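Side-chain contacts in SusD family protein (Bacteroides uniformis, PDB 7KV1), which probably binds beta-glucans at the bacterial cell surface, as a SusD-like surface glycan-binding protein of a human gut bacterium: residues A[48-53]-A[124-129]; A[166-171]-A[190-195]. All coordinates share one frame; numbering follows the deposited sequence.

Contact 1: A[48-53]-A[124-129]; sequences QEALIA and NDLLKY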
loop_
_atom_site.group_PDB
_atom_site.type_symbol
_atom_site.label_atom_id
_atom_site.label_comp_id
_atom_site.label_asym_id
_atom_site.label_seq_id
_atom_site.Cartn_x
_atom_site.Cartn_y
_atom_site.Cartn_z
ATOM N N GLN A 48 -26.326 7.361 -0.162
ATOM C CA GLN A 48 -25.050 7.988 0.282
ATOM C C GLN A 48 -24.569 7.299 1.567
ATOM O O GLN A 48 -23.354 7.130 1.708
ATOM C CB GLN A 48 -25.186 9.501 0.487
ATOM C CG GLN A 48 -25.133 10.325 -0.795
ATOM C CD GLN A 48 -24.442 11.652 -0.558
ATOM O OE1 GLN A 48 -23.423 11.973 -1.174
ATOM N NE2 GLN A 48 -24.965 12.425 0.383
ATOM N N GLU A 49 -25.475 6.903 2.467
ATOM C CA GLU A 49 -25.085 6.222 3.727
ATOM C C GLU A 49 -24.441 4.885 3.364
ATOM O O GLU A 49 -23.366 4.614 3.870
ATOM C CB GLU A 49 -26.267 6.031 4.680
ATOM C CG GLU A 49 -26.579 7.264 5.518
ATOM C CD GLU A 49 -28.016 7.335 6.033
ATOM O OE1 GLU A 49 -28.687 6.271 6.090
ATOM O OE2 GLU A 49 -28.477 8.462 6.354
ATOM N N ALA A 50 -25.084 4.102 2.497
ATOM C CA ALA A 50 -24.560 2.815 1.998
ATOM C C ALA A 50 -23.192 3.019 1.301
ATOM O O ALA A 50 -22.320 2.148 1.465
ATOM C CB ALA A 50 -25.569 2.180 1.083
ATOM N N LEU A 51 -22.999 4.122 0.563
ATOM C CA LEU A 51 -21.700 4.414 -0.089
ATOM C C LEU A 51 -20.637 4.669 0.985
ATOM O O LEU A 51 -19.554 4.017 0.917
ATOM C CB LEU A 51 -21.827 5.572 -1.068
ATOM C CG LEU A 51 -20.551 5.925 -1.835
ATOM C CD1 LEU A 51 -20.007 4.740 -2.627
ATOM C CD2 LEU A 51 -20.815 7.090 -2.769
ATOM N N ILE A 52 -20.928 5.494 1.991
ATOM C CA ILE A 52 -19.994 5.702 3.134
ATOM C C ILE A 52 -19.661 4.349 3.772
ATOM O O ILE A 52 -18.465 4.114 4.108
ATOM C CB ILE A 52 -20.546 6.712 4.160
ATOM C CG1 ILE A 52 -20.583 8.134 3.588
ATOM C CG2 ILE A 52 -19.748 6.655 5.464
ATOM C CD1 ILE A 52 -19.311 8.555 2.855
ATOM N N ALA A 53 -20.663 3.488 3.947
ATOM C CA ALA A 53 -20.476 2.157 4.560
ATOM C C ALA A 53 -19.445 1.347 3.743
ATOM O O ALA A 53 -18.720 0.583 4.354
ATOM C CB ALA A 53 -21.806 1.444 4.668
ATOM N N ASN A 124 -21.192 -4.454 -3.318
ATOM C CA ASN A 124 -22.227 -5.223 -4.066
ATOM C C ASN A 124 -23.638 -4.761 -3.631
ATOM O O ASN A 124 -24.534 -4.599 -4.504
ATOM C CB ASN A 124 -22.067 -6.738 -3.888
ATOM C CG ASN A 124 -20.776 -7.326 -4.435
ATOM O OD1 ASN A 124 -20.120 -6.756 -5.298
ATOM N ND2 ASN A 124 -20.421 -8.515 -3.979
ATOM N N ASP A 125 -23.842 -4.542 -2.334
ATOM C CA ASP A 125 -25.125 -4.043 -1.763
ATOM C C ASP A 125 -25.469 -2.669 -2.341
ATOM O O ASP A 125 -26.596 -2.518 -2.836
ATOM C CB ASP A 125 -25.031 -3.892 -0.251
ATOM C CG ASP A 125 -25.168 -5.205 0.495
ATOM O OD1 ASP A 125 -25.763 -6.157 -0.082
ATOM O OD2 ASP A 125 -24.684 -5.260 1.652
ATOM N N LEU A 126 -24.550 -1.703 -2.242
ATOM C CA LEU A 126 -24.725 -0.341 -2.818
ATOM C C LEU A 126 -25.144 -0.502 -4.281
ATOM O O LEU A 126 -26.126 0.148 -4.675
ATOM C CB LEU A 126 -23.440 0.478 -2.647
ATOM C CG LEU A 126 -23.397 1.900 -3.233
ATOM C CD1 LEU A 126 -23.428 1.906 -4.751
ATOM C CD2 LEU A 126 -24.502 2.777 -2.692
ATOM N N LEU A 127 -24.479 -1.368 -5.053
ATOM C CA LEU A 127 -24.795 -1.530 -6.489
ATOM C C LEU A 127 -26.193 -2.146 -6.668
ATOM O O LEU A 127 -26.867 -1.742 -7.608
ATOM C CB LEU A 127 -23.693 -2.342 -7.180
ATOM C CG LEU A 127 -22.362 -1.594 -7.245
ATOM C CD1 LEU A 127 -21.181 -2.537 -7.403
ATOM C CD2 LEU A 127 -22.378 -0.554 -8.358
ATOM N N LYS A 128 -26.637 -3.054 -5.793
ATOM C CA LYS A 128 -28.029 -3.594 -5.824
ATOM C C LYS A 128 -29.021 -2.441 -5.612
ATOM O O LYS A 128 -29.904 -2.274 -6.461
ATOM C CB LYS A 128 -28.213 -4.692 -4.769
ATOM C CG LYS A 128 -29.569 -5.389 -4.794
ATOM C CD LYS A 128 -29.687 -6.555 -3.820
ATOM C CE LYS A 128 -29.881 -6.110 -2.383
ATOM N NZ LYS A 128 -30.091 -7.265 -1.479
ATOM N N TYR A 129 -28.839 -1.651 -4.544
ATOM C CA TYR A 129 -29.718 -0.531 -4.118
ATOM C C TYR A 129 -29.851 0.538 -5.212
ATOM O O TYR A 129 -30.896 1.230 -5.190
ATOM C CB TYR A 129 -29.234 0.179 -2.846
ATOM C CG TYR A 129 -29.002 -0.684 -1.627
ATOM C CD1 TYR A 129 -29.573 -1.944 -1.502
ATOM C CD2 TYR A 129 -28.210 -0.232 -0.578
ATOM C CE1 TYR A 129 -29.336 -2.742 -0.394
ATOM C CE2 TYR A 129 -27.968 -1.016 0.539
ATOM C CZ TYR A 129 -28.541 -2.276 0.638
ATOM O OH TYR A 129 -28.311 -3.073 1.724
#
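The methyl of Ala-50 faces two side chains of the other helix and touches each, with Tyr-129 CD2 3.9 Å from Ala-50 CB and Leu-126 CD2 4.0 Å from it. It meets the tyrosine at the rim of the ring, close to the ring plane, so this is an edge contact and not a CH-pi one. Tyr-129 holds that edge forward with CG anti to its own carbonyl carbon (chi1 -55°), and one ring face lies over the backbone of its own helix, the Asp-125 O standing 3.2 Å above the ring plane toward the rim. The side chains meet through carbon atoms, and no hydrogen bond joins the two segments.

The two helices, 44-55 and 110-129, run nearly antiparallel here, their short segments at 162° with axes 9.3 Å apart. Such antiparallel helix packing is what the tetratricopeptide-repeat-like part of a SusD-family protein is built from, and the small alanine lets the CA atoms of Ala-50 and Leu-126 come to 5.8 Å.

At Leu-51 the partner is again Leu-126, whose CD2 reaches the helix backbone itself, 3.8 Å from Leu-51 N, and lies 4.2 Å from Leu-51 CB. One methyl of Leu-126 thus rests against two successive residues of the other helix. Leu-126 also packs on Ile-47, one turn back from Leu-51, and on Ala-148 of helix 138-162, while Leu-51 touches Gln-147 of that same third helix.

Contact 2: A[166-171]-A[190-195]; sequences VPFYLE and AELIAE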
loop_
_atom_site.group_PDB
_atom_site.type_symbol
_atom_site.label_atom_id
_atom_site.label_comp_id
_atom_site.label_asym_id
_atom_site.label_seq_id
_atom_site.Cartn_x
_atom_site.Cartn_y
_atom_site.Cartn_z
ATOM N N VAL A 166 -8.538 -16.690 -5.040
ATOM C CA VAL A 166 -9.579 -16.274 -4.071
ATOM C C VAL A 166 -10.966 -16.430 -4.685
ATOM O O VAL A 166 -11.123 -16.351 -5.896
ATOM C CB VAL A 166 -9.342 -14.837 -3.595
ATOM C CG1 VAL A 166 -8.009 -14.716 -2.874
ATOM C CG2 VAL A 166 -9.459 -13.847 -4.761
ATOM N N PRO A 167 -11.993 -16.667 -3.844
ATOM C CA PRO A 167 -13.395 -16.532 -4.246
ATOM C C PRO A 167 -13.642 -15.175 -4.923
ATOM O O PRO A 167 -13.198 -14.133 -4.429
ATOM C CB PRO A 167 -14.178 -16.621 -2.930
ATOM C CG PRO A 167 -13.274 -17.445 -2.057
ATOM C CD PRO A 167 -11.865 -16.999 -2.417
ATOM N N PHE A 168 -14.298 -15.231 -6.069
ATOM C CA PHE A 168 -14.570 -14.054 -6.912
ATOM C C PHE A 168 -16.073 -13.945 -7.163
ATOM O O PHE A 168 -16.632 -14.848 -7.796
ATOM C CB PHE A 168 -13.740 -14.138 -8.198
ATOM C CG PHE A 168 -13.700 -12.796 -8.866
ATOM C CD1 PHE A 168 -14.702 -12.412 -9.727
ATOM C CD2 PHE A 168 -12.765 -11.857 -8.471
ATOM C CE1 PHE A 168 -14.698 -11.150 -10.293
ATOM C CE2 PHE A 168 -12.776 -10.597 -9.026
ATOM C CZ PHE A 168 -13.754 -10.247 -9.919
ATOM N N TYR A 169 -16.706 -12.883 -6.667
ATOM C CA TYR A 169 -18.142 -12.606 -6.919
ATOM C C TYR A 169 -18.389 -11.099 -7.062
ATOM O O TYR A 169 -17.834 -10.296 -6.257
ATOM C CB TYR A 169 -19.033 -13.173 -5.814
ATOM C CG TYR A 169 -18.729 -12.778 -4.393
ATOM C CD1 TYR A 169 -17.708 -13.390 -3.695
ATOM C CD2 TYR A 169 -19.562 -11.910 -3.698
ATOM C CE1 TYR A 169 -17.494 -13.132 -2.354
ATOM C CE2 TYR A 169 -19.354 -11.622 -2.360
ATOM C CZ TYR A 169 -18.300 -12.226 -1.687
ATOM O OH TYR A 169 -18.054 -11.968 -0.359
ATOM N N LEU A 170 -19.255 -10.732 -8.011
ATOM C CA LEU A 170 -19.694 -9.324 -8.218
ATOM C C LEU A 170 -21.176 -9.142 -7.825
ATOM O O LEU A 170 -21.699 -8.039 -8.048
ATOM C CB LEU A 170 -19.432 -8.963 -9.680
ATOM C CG LEU A 170 -17.978 -9.044 -10.133
ATOM C CD1 LEU A 170 -17.851 -8.640 -11.598
ATOM C CD2 LEU A 170 -17.047 -8.199 -9.257
ATOM N N GLU A 171 -21.801 -10.165 -7.212
ATOM C CA GLU A 171 -23.197 -10.187 -6.671
ATOM C C GLU A 171 -23.138 -10.912 -5.323
ATOM O O GLU A 171 -22.483 -11.990 -5.265
ATOM C CB GLU A 171 -24.151 -10.988 -7.573
ATOM N N ALA A 190 -7.546 -11.108 -14.673
ATOM C CA ALA A 190 -8.283 -10.896 -15.943
ATOM C C ALA A 190 -9.614 -10.206 -15.646
ATOM O O ALA A 190 -9.961 -9.200 -16.335
ATOM C CB ALA A 190 -8.490 -12.220 -16.665
ATOM N N GLU A 191 -10.321 -10.693 -14.636
ATOM C CA GLU A 191 -11.600 -10.106 -14.197
ATOM C C GLU A 191 -11.415 -8.681 -13.681
ATOM O O GLU A 191 -12.172 -7.775 -14.110
ATOM C CB GLU A 191 -12.176 -10.891 -13.031
ATOM C CG GLU A 191 -12.796 -12.161 -13.484
ATOM C CD GLU A 191 -14.236 -11.987 -13.874
ATOM O OE1 GLU A 191 -14.633 -10.835 -14.136
ATOM O OE2 GLU A 191 -14.929 -13.015 -13.892
ATOM N N LEU A 192 -10.528 -8.511 -12.719
ATOM C CA LEU A 192 -10.356 -7.216 -12.028
ATOM C C LEU A 192 -9.982 -6.126 -13.031
ATOM O O LEU A 192 -10.539 -5.025 -12.923
ATOM C CB LEU A 192 -9.250 -7.309 -10.983
ATOM C CG LEU A 192 -9.665 -7.764 -9.601
ATOM C CD1 LEU A 192 -8.569 -7.395 -8.612
ATOM C CD2 LEU A 192 -11.008 -7.144 -9.211
ATOM N N ILE A 193 -9.052 -6.436 -13.926
ATOM C CA ILE A 193 -8.486 -5.425 -14.868
ATOM C C ILE A 193 -9.556 -5.088 -15.915
ATOM O O ILE A 193 -9.671 -3.883 -16.265
ATOM C CB ILE A 193 -7.135 -5.884 -15.458
ATOM C CG1 ILE A 193 -6.319 -4.693 -15.944
ATOM C CG2 ILE A 193 -7.332 -6.924 -16.568
ATOM C CD1 ILE A 193 -5.849 -3.760 -14.808
ATOM N N ALA A 194 -10.407 -6.046 -16.297
ATOM C CA ALA A 194 -11.593 -5.807 -17.166
ATOM C C ALA A 194 -12.571 -4.882 -16.449
ATOM O O ALA A 194 -13.008 -3.909 -17.064
ATOM C CB ALA A 194 -12.286 -7.095 -17.595
ATOM N N GLU A 195 -12.856 -5.147 -15.184
ATOM C CA GLU A 195 -13.795 -4.345 -14.373
ATOM C C GLU A 195 -13.233 -2.917 -14.268
ATOM O O GLU A 195 -13.999 -1.926 -14.519
ATOM C CB GLU A 195 -14.088 -5.082 -13.055
ATOM C CG GLU A 195 -14.898 -4.311 -12.023
ATOM C CD GLU A 195 -16.351 -3.962 -12.376
ATOM O OE1 GLU A 195 -16.781 -4.281 -13.486
ATOM O OE2 GLU A 195 -17.030 -3.318 -11.554
#
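Glu-191 lays the aliphatic part of its side chain over one face of the Phe-168 ring, its CG 4.3 Å from the ring centroid and 26° off the normal, a CH-pi contact. The nearest approach is at the far end of the ring, where Phe-168 CZ lies 3.5 Å from Glu-191 CB. The chain then bends at chi2 and carries the carboxylate out over the rim of the same face, the two planes 25° apart and Glu-191 CD 3.7 Å from Phe-168 CE1. At the ring edge, in its plane, Leu-192 CD2 meets Phe-168 CE2 at 3.9 Å. Two successive residues of helix 185-201 therefore take different parts of one aromatic side chain: a face and an edge.

Phe-168 reaches the helix because its CG swings anti to the backbone N (chi1 -164°), carrying the ring out from an extended loop. Replacing Phe-168 by an alanine would take away the face under Glu-191 and the edge against Leu-192, and would probably leave a gap between loop and helix. Further out, the Tyr-183 hydroxyl hydrogen-bonds Glu-191 OE2, which helps fix the carboxylate, and the rings of Tyr-183 and Tyr-156 both meet that of Phe-168. Backbone bonds between Val-166 and Tyr-183 and between Phe-168 and Pro-181 tie the loop to the chain leading into helix 185-201. A buried phenylalanine thus packs the connection between helices 138-162 and 185-201 against the second of them, within the helical, tetratricopeptide-repeat-like part of the SusD-family fold.

Along the chain contact 1 comes first and contact 2 follows; their centres are about 18 Å apart, on the same side of the chain's centre, in the N-terminal SusD-family region. Helix 138-162 lies between them in sequence and touches both: Ala-148 meets Leu-126 of contact 1, and Tyr-156 meets Leu-192 of contact 2. The two also touch directly, since Asn-124 ND2 packs 3.5 Å from Tyr-169 CD2. Arg-152 links them further, with a hydrogen bond to Asn-124 and a salt bridge to Glu-195. Helices 44-55, 110-129, 138-162 and 185-201 are thus connected through neighbouring contacts, consistent with the tetratricopeptide-repeat-like part of a SusD-type glycan-binding protein.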